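Local atomic coordinates of voltage-sensor containing phosphatase (Ciona intestinalis, PDB entry 3V0D), a protein that probably removes a phosphate from membrane phosphoinositides when its voltage sensor responds to a change in membrane potential. Residues 138-150 and 180-192. The protein carries 1 engineered substitution. Numbering follows the deposited sequence. Where two conformers were deposited one is given.
Sequences SSWLLEDGKFDTA and RYVGYFEKIKKNY. With PO4 (phosphate ion), chain D.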
loop_
_atom_site.group_PDB
_atom_site.type_symbol
_atom_site.label_atom_id
_atom_site.label_comp_id
_atom_site.label_asym_id
_atom_site.label_seq_id
_atom_site.Cartn_x
_atom_site.Cartn_y
_atom_site.Cartn_z
ATOM N N SER A 138 -11.402 0.148 0.931
ATOM C CA SER A 138 -11.780 -1.000 0.114
ATOM C C SER A 138 -11.845 -2.264 0.952
ATOM O O SER A 138 -12.737 -3.086 0.781
ATOM C CB SER A 138 -10.802 -1.170 -1.055
ATOM O OG SER A 138 -10.815 -0.041 -1.905
ATOM N N SER A 139 -10.903 -2.424 1.881
ATOM C CA SER A 139 -10.945 -3.578 2.777
ATOM C C SER A 139 -12.224 -3.538 3.625
ATOM O O SER A 139 -12.868 -4.582 3.819
ATOM C CB SER A 139 -9.699 -3.600 3.669
ATOM O OG SER A 139 -8.518 -3.794 2.906
ATOM N N TRP A 140 -12.571 -2.366 4.158
ATOM C CA TRP A 140 -13.814 -2.251 4.939
ATOM C C TRP A 140 -15.040 -2.628 4.119
ATOM O O TRP A 140 -15.920 -3.317 4.609
ATOM C CB TRP A 140 -13.955 -0.848 5.537
ATOM C CG TRP A 140 -15.296 -0.684 6.159
ATOM C CD1 TRP A 140 -16.357 0.040 5.654
ATOM C CD2 TRP A 140 -15.788 -1.345 7.318
ATOM N NE1 TRP A 140 -17.462 -0.113 6.450
ATOM C CE2 TRP A 140 -17.143 -0.973 7.467
ATOM C CE3 TRP A 140 -15.220 -2.217 8.241
ATOM C CZ2 TRP A 140 -17.934 -1.448 8.505
ATOM C CZ3 TRP A 140 -16.011 -2.694 9.273
ATOM C CH2 TRP A 140 -17.348 -2.300 9.398
ATOM N N LEU A 141 -15.100 -2.168 2.864
ATOM C CA LEU A 141 -16.248 -2.473 2.029
ATOM C C LEU A 141 -16.390 -3.958 1.764
ATOM O O LEU A 141 -17.511 -4.461 1.672
ATOM C CB LEU A 141 -16.188 -1.680 0.729
ATOM C CG LEU A 141 -16.320 -0.180 0.901
ATOM C CD1 LEU A 141 -15.998 0.532 -0.412
ATOM C CD2 LEU A 141 -17.706 0.213 1.486
ATOM N N LEU A 142 -15.263 -4.667 1.656
ATOM C CA LEU A 142 -15.275 -6.121 1.575
ATOM C C LEU A 142 -15.799 -6.721 2.877
ATOM O O LEU A 142 -16.639 -7.627 2.874
ATOM C CB LEU A 142 -13.873 -6.672 1.316
ATOM C CG LEU A 142 -13.303 -6.483 -0.070
ATOM C CD1 LEU A 142 -11.837 -6.905 -0.099
ATOM C CD2 LEU A 142 -14.131 -7.240 -1.112
ATOM N N GLU A 143 -15.275 -6.252 4.009
ATOM C CA GLU A 143 -15.739 -6.767 5.315
ATOM C C GLU A 143 -17.245 -6.568 5.479
ATOM O O GLU A 143 -17.942 -7.450 5.990
ATOM C CB GLU A 143 -15.004 -6.060 6.450
ATOM C CG GLU A 143 -15.516 -6.525 7.822
ATOM C CD GLU A 143 -15.382 -8.021 8.066
ATOM O OE1 GLU A 143 -16.127 -8.559 8.928
ATOM O OE2 GLU A 143 -14.549 -8.659 7.398
ATOM N N ASP A 144 -17.740 -5.415 5.053
ATOM C CA ASP A 144 -19.129 -5.061 5.229
ATOM C C ASP A 144 -20.027 -5.726 4.202
ATOM O O ASP A 144 -21.234 -5.595 4.279
ATOM C CB ASP A 144 -19.261 -3.534 5.143
ATOM C CG ASP A 144 -20.487 -2.994 5.859
ATOM O OD1 ASP A 144 -21.025 -1.986 5.361
ATOM O OD2 ASP A 144 -20.896 -3.562 6.908
ATOM N N GLY A 145 -19.461 -6.431 3.229
ATOM C CA GLY A 145 -20.228 -7.251 2.299
ATOM C C GLY A 145 -20.778 -6.544 1.083
ATOM O O GLY A 145 -21.485 -7.159 0.316
ATOM N N LYS A 146 -20.442 -5.269 0.901
ATOM C CA LYS A 146 -20.921 -4.523 -0.263
ATOM C C LYS A 146 -20.356 -5.069 -1.569
ATOM O O LYS A 146 -21.010 -4.984 -2.625
ATOM C CB LYS A 146 -20.629 -3.028 -0.091
ATOM C CG LYS A 146 -21.684 -2.414 0.877
ATOM C CD LYS A 146 -21.431 -1.025 1.365
ATOM C CE LYS A 146 -22.636 -0.522 2.165
ATOM N NZ LYS A 146 -23.056 -1.392 3.295
ATOM N N PHE A 147 -19.148 -5.616 -1.479
ATOM C CA PHE A 147 -18.490 -6.279 -2.598
ATOM C C PHE A 147 -17.922 -7.578 -2.098
ATOM O O PHE A 147 -17.630 -7.712 -0.911
ATOM C CB PHE A 147 -17.349 -5.421 -3.161
ATOM C CG PHE A 147 -17.820 -4.069 -3.575
ATOM C CD1 PHE A 147 -17.732 -3.001 -2.708
ATOM C CD2 PHE A 147 -18.462 -3.878 -4.797
ATOM C CE1 PHE A 147 -18.216 -1.768 -3.070
ATOM C CE2 PHE A 147 -18.948 -2.640 -5.148
ATOM C CZ PHE A 147 -18.836 -1.597 -4.286
ATOM N N ASP A 148 -17.731 -8.496 -3.034
ATOM C CA ASP A 148 -17.186 -9.828 -2.799
ATOM C C ASP A 148 -15.726 -9.954 -3.243
ATOM O O ASP A 148 -15.045 -10.908 -2.862
ATOM C CB ASP A 148 -17.975 -10.886 -3.632
ATOM C CG ASP A 148 -19.434 -11.043 -3.235
ATOM O OD1 ASP A 148 -20.258 -11.353 -4.135
ATOM O OD2 ASP A 148 -19.762 -10.925 -2.035
ATOM N N THR A 149 -15.280 -9.033 -4.107
ATOM C CA THR A 149 -13.923 -9.090 -4.675
ATOM C C THR A 149 -13.194 -7.783 -4.416
ATOM O O THR A 149 -13.787 -6.690 -4.438
ATOM C CB THR A 149 -13.921 -9.380 -6.191
ATOM O OG1 THR A 149 -14.420 -8.247 -6.930
ATOM C CG2 THR A 149 -14.726 -10.640 -6.510
ATOM N N ALA A 150 -11.888 -7.895 -4.173
ATOM C CA ALA A 150 -11.042 -6.714 -4.015
ATOM C C ALA A 150 -11.134 -5.812 -5.229
ATOM O O ALA A 150 -11.205 -4.593 -5.083
ATOM C CB ALA A 150 -9.603 -7.123 -3.749
ATOM N N ARG A 180 -2.425 -5.336 -3.871
ATOM C CA ARG A 180 -2.130 -6.670 -3.386
ATOM C C ARG A 180 -2.658 -6.870 -1.961
ATOM O O ARG A 180 -3.162 -7.945 -1.638
ATOM C CB ARG A 180 -0.629 -6.910 -3.470
ATOM C CG ARG A 180 -0.185 -8.240 -2.919
ATOM C CD ARG A 180 1.224 -8.625 -3.399
ATOM N NE ARG A 180 2.175 -7.519 -3.499
ATOM C CZ ARG A 180 2.524 -6.869 -4.613
ATOM N NH1 ARG A 180 3.391 -5.890 -4.499
ATOM N NH2 ARG A 180 2.055 -7.171 -5.824
ATOM N N TYR A 181 -2.515 -5.866 -1.102
ATOM C CA TYR A 181 -2.907 -6.011 0.293
ATOM C C TYR A 181 -4.420 -6.066 0.464
ATOM O O TYR A 181 -4.911 -6.791 1.337
ATOM C CB TYR A 181 -2.214 -4.943 1.167
ATOM C CG TYR A 181 -0.871 -5.460 1.653
ATOM C CD1 TYR A 181 0.132 -5.854 0.753
ATOM C CD2 TYR A 181 -0.637 -5.655 3.014
ATOM C CE1 TYR A 181 1.298 -6.406 1.171
ATOM C CE2 TYR A 181 0.555 -6.252 3.455
ATOM C CZ TYR A 181 1.504 -6.636 2.523
ATOM O OH TYR A 181 2.665 -7.266 2.915
ATOM N N VAL A 182 -5.184 -5.345 -0.370
ATOM C CA VAL A 182 -6.637 -5.525 -0.355
ATOM C C VAL A 182 -6.954 -6.970 -0.782
ATOM O O VAL A 182 -7.845 -7.621 -0.220
ATOM C CB VAL A 182 -7.384 -4.479 -1.207
ATOM C CG1 VAL A 182 -8.883 -4.672 -1.097
ATOM C CG2 VAL A 182 -7.003 -3.064 -0.775
ATOM N N GLY A 183 -6.221 -7.488 -1.772
ATOM C CA GLY A 183 -6.385 -8.877 -2.187
ATOM C C GLY A 183 -6.051 -9.852 -1.079
ATOM O O GLY A 183 -6.738 -10.864 -0.906
ATOM N N TYR A 184 -4.999 -9.572 -0.312
ATOM C CA TYR A 184 -4.688 -10.383 0.847
ATOM C C TYR A 184 -5.855 -10.399 1.836
ATOM O O TYR A 184 -6.192 -11.461 2.393
ATOM C CB TYR A 184 -3.463 -9.857 1.564
ATOM C CG TYR A 184 -2.103 -10.129 0.935
ATOM C CD1 TYR A 184 -0.989 -9.461 1.435
ATOM C CD2 TYR A 184 -1.898 -11.054 -0.097
ATOM C CE1 TYR A 184 0.292 -9.743 0.985
ATOM C CE2 TYR A 184 -0.614 -11.340 -0.564
ATOM C CZ TYR A 184 0.485 -10.703 0.010
ATOM O OH TYR A 184 1.777 -10.970 -0.389
ATOM N N PHE A 185 -6.471 -9.238 2.087
ATOM C CA PHE A 185 -7.615 -9.205 2.977
ATOM C C PHE A 185 -8.770 -10.067 2.442
ATOM O O PHE A 185 -9.393 -10.810 3.195
ATOM C CB PHE A 185 -8.063 -7.769 3.259
ATOM C CG PHE A 185 -9.201 -7.744 4.232
ATOM C CD1 PHE A 185 -9.019 -8.160 5.550
ATOM C CD2 PHE A 185 -10.490 -7.407 3.815
ATOM C CE1 PHE A 185 -10.106 -8.258 6.423
ATOM C CE2 PHE A 185 -11.554 -7.473 4.697
ATOM C CZ PHE A 185 -11.371 -7.882 5.995
ATOM N N GLU A 186 -9.046 -9.966 1.150
ATOM C CA GLU A 186 -10.066 -10.818 0.546
ATOM C C GLU A 186 -9.768 -12.295 0.808
ATOM O O GLU A 186 -10.668 -13.068 1.171
ATOM C CB GLU A 186 -10.146 -10.536 -0.949
ATOM C CG GLU A 186 -11.179 -11.414 -1.678
ATOM C CD GLU A 186 -11.152 -11.310 -3.199
ATOM O OE1 GLU A 186 -10.593 -10.360 -3.750
ATOM O OE2 GLU A 186 -11.744 -12.196 -3.859
ATOM N N LYS A 187 -8.508 -12.690 0.622
ATOM C CA LYS A 187 -8.107 -14.078 0.836
ATOM C C LYS A 187 -8.257 -14.484 2.299
ATOM O O LYS A 187 -8.658 -15.626 2.602
ATOM C CB LYS A 187 -6.666 -14.299 0.368
ATOM C CG LYS A 187 -6.195 -15.748 0.435
ATOM C CD LYS A 187 -4.897 -15.991 -0.324
ATOM C CE LYS A 187 -5.080 -15.827 -1.830
ATOM N NZ LYS A 187 -6.172 -16.702 -2.371
ATOM N N ILE A 188 -7.915 -13.586 3.217
ATOM C CA ILE A 188 -8.071 -13.850 4.640
ATOM C C ILE A 188 -9.551 -14.086 4.995
ATOM O O ILE A 188 -9.891 -15.037 5.711
ATOM C CB ILE A 188 -7.447 -12.706 5.444
ATOM C CG1 ILE A 188 -5.935 -12.862 5.387
ATOM C CG2 ILE A 188 -7.958 -12.685 6.895
ATOM C CD1 ILE A 188 -5.149 -11.660 5.849
ATOM N N LYS A 189 -10.434 -13.233 4.482
ATOM C CA LYS A 189 -11.866 -13.417 4.718
ATOM C C LYS A 189 -12.370 -14.713 4.125
ATOM O O LYS A 189 -13.136 -15.434 4.767
ATOM C CB LYS A 189 -12.609 -12.163 4.222
ATOM C CG LYS A 189 -14.091 -12.076 4.537
ATOM C CD LYS A 189 -14.674 -10.729 4.118
ATOM C CE LYS A 189 -16.172 -10.665 4.348
ATOM N NZ LYS A 189 -16.560 -10.828 5.756
ATOM N N LYS A 190 -11.963 -15.018 2.898
ATOM C CA LYS A 190 -12.533 -16.159 2.200
ATOM C C LYS A 190 -11.948 -17.487 2.641
ATOM O O LYS A 190 -12.688 -18.478 2.701
ATOM C CB LYS A 190 -12.386 -15.987 0.692
ATOM C CG LYS A 190 -13.313 -14.934 0.108
ATOM C CD LYS A 190 -13.231 -14.877 -1.409
ATOM C CE LYS A 190 -14.230 -13.860 -1.965
ATOM N NZ LYS A 190 -14.134 -13.715 -3.441
ATOM N N ASN A 191 -10.659 -17.539 2.968
ATOM C CA ASN A 191 -9.964 -18.804 3.187
ATOM C C ASN A 191 -9.488 -19.050 4.598
ATOM O O ASN A 191 -9.196 -20.201 4.949
ATOM C CB ASN A 191 -8.762 -18.934 2.235
ATOM C CG ASN A 191 -9.172 -18.909 0.753
ATOM O OD1 ASN A 191 -10.353 -19.007 0.407
ATOM N ND2 ASN A 191 -8.186 -18.787 -0.120
ATOM N N TYR A 192 -9.396 -17.988 5.398
ATOM C CA TYR A 192 -8.860 -18.095 6.750
ATOM C C TYR A 192 -9.864 -17.664 7.803
ATOM O O TYR A 192 -9.511 -17.461 8.957
ATOM C CB TYR A 192 -7.560 -17.286 6.872
ATOM C CG TYR A 192 -6.443 -17.858 6.034
ATOM C CD1 TYR A 192 -5.621 -18.854 6.541
ATOM C CD2 TYR A 192 -6.223 -17.420 4.729
ATOM C CE1 TYR A 192 -4.585 -19.369 5.779
ATOM C CE2 TYR A 192 -5.180 -17.925 3.961
ATOM C CZ TYR A 192 -4.376 -18.917 4.496
ATOM O OH TYR A 192 -3.336 -19.424 3.747
HETATM P P PO4 D . -25.184 1.224 5.223
HETATM O O1 PO4 D . -24.761 0.500 6.479
HETATM O O2 PO4 D . -26.567 1.778 5.506
HETATM O O3 PO4 D . -24.192 2.349 5.009
HETATM O O4 PO4 D . -25.209 0.278 4.067
#
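K190 NZ is held by an oxygen of each segment, D148 O and E186 OE2. K190 NZ gives a hydrogen bond to D148 O at 3.0 Å and a salt bridge to E186 OE2 at 2.9 Å. A150 N donates to the other carboxylate oxygen, E186 OE1, at 2.8 Å. That bond is nearly straight and comes from above the carboxylate plane. Held at both oxygens, the E186 carboxylate has little freedom to turn. A150 N belongs to the first turn of helix 150-161, so a negative group there would probably suit the helix dipole. T149 is the N-cap: its side chain caps a backbone N in that turn, and T149 OG1 also hydrogen-bonds to E152 OE1.

Apolar packing lies next to these bonds. V182 is a knob in a hole formed by S138, S139, L142 and A150. V182 CG1 stands anti to the backbone N (chi1 -177°), 3.7 Å from A150 CB and 3.8 Å from L142 CD1. F185 CE2 is 3.3 Å from S139 O. The E143 and F185 side chains cross at about a right angle, carboxylate and ring planes 62° apart. E143 OE2 and L142 CD1 lie at the ring edge. In one of two deposited conformers, K189 NZ makes a weak salt bridge with E143 OE2 at 3.4 Å. E143 OE1 pairs with K111 of helix 100-115.

The axes of segments 138-143 and 180-191 are 19° apart, almost parallel. Y181 and Y184 also touch strand 290-295 of the C2 domain. This is the helical side of a PTEN-like phosphatase domain, where its last helix meets the C2 domain.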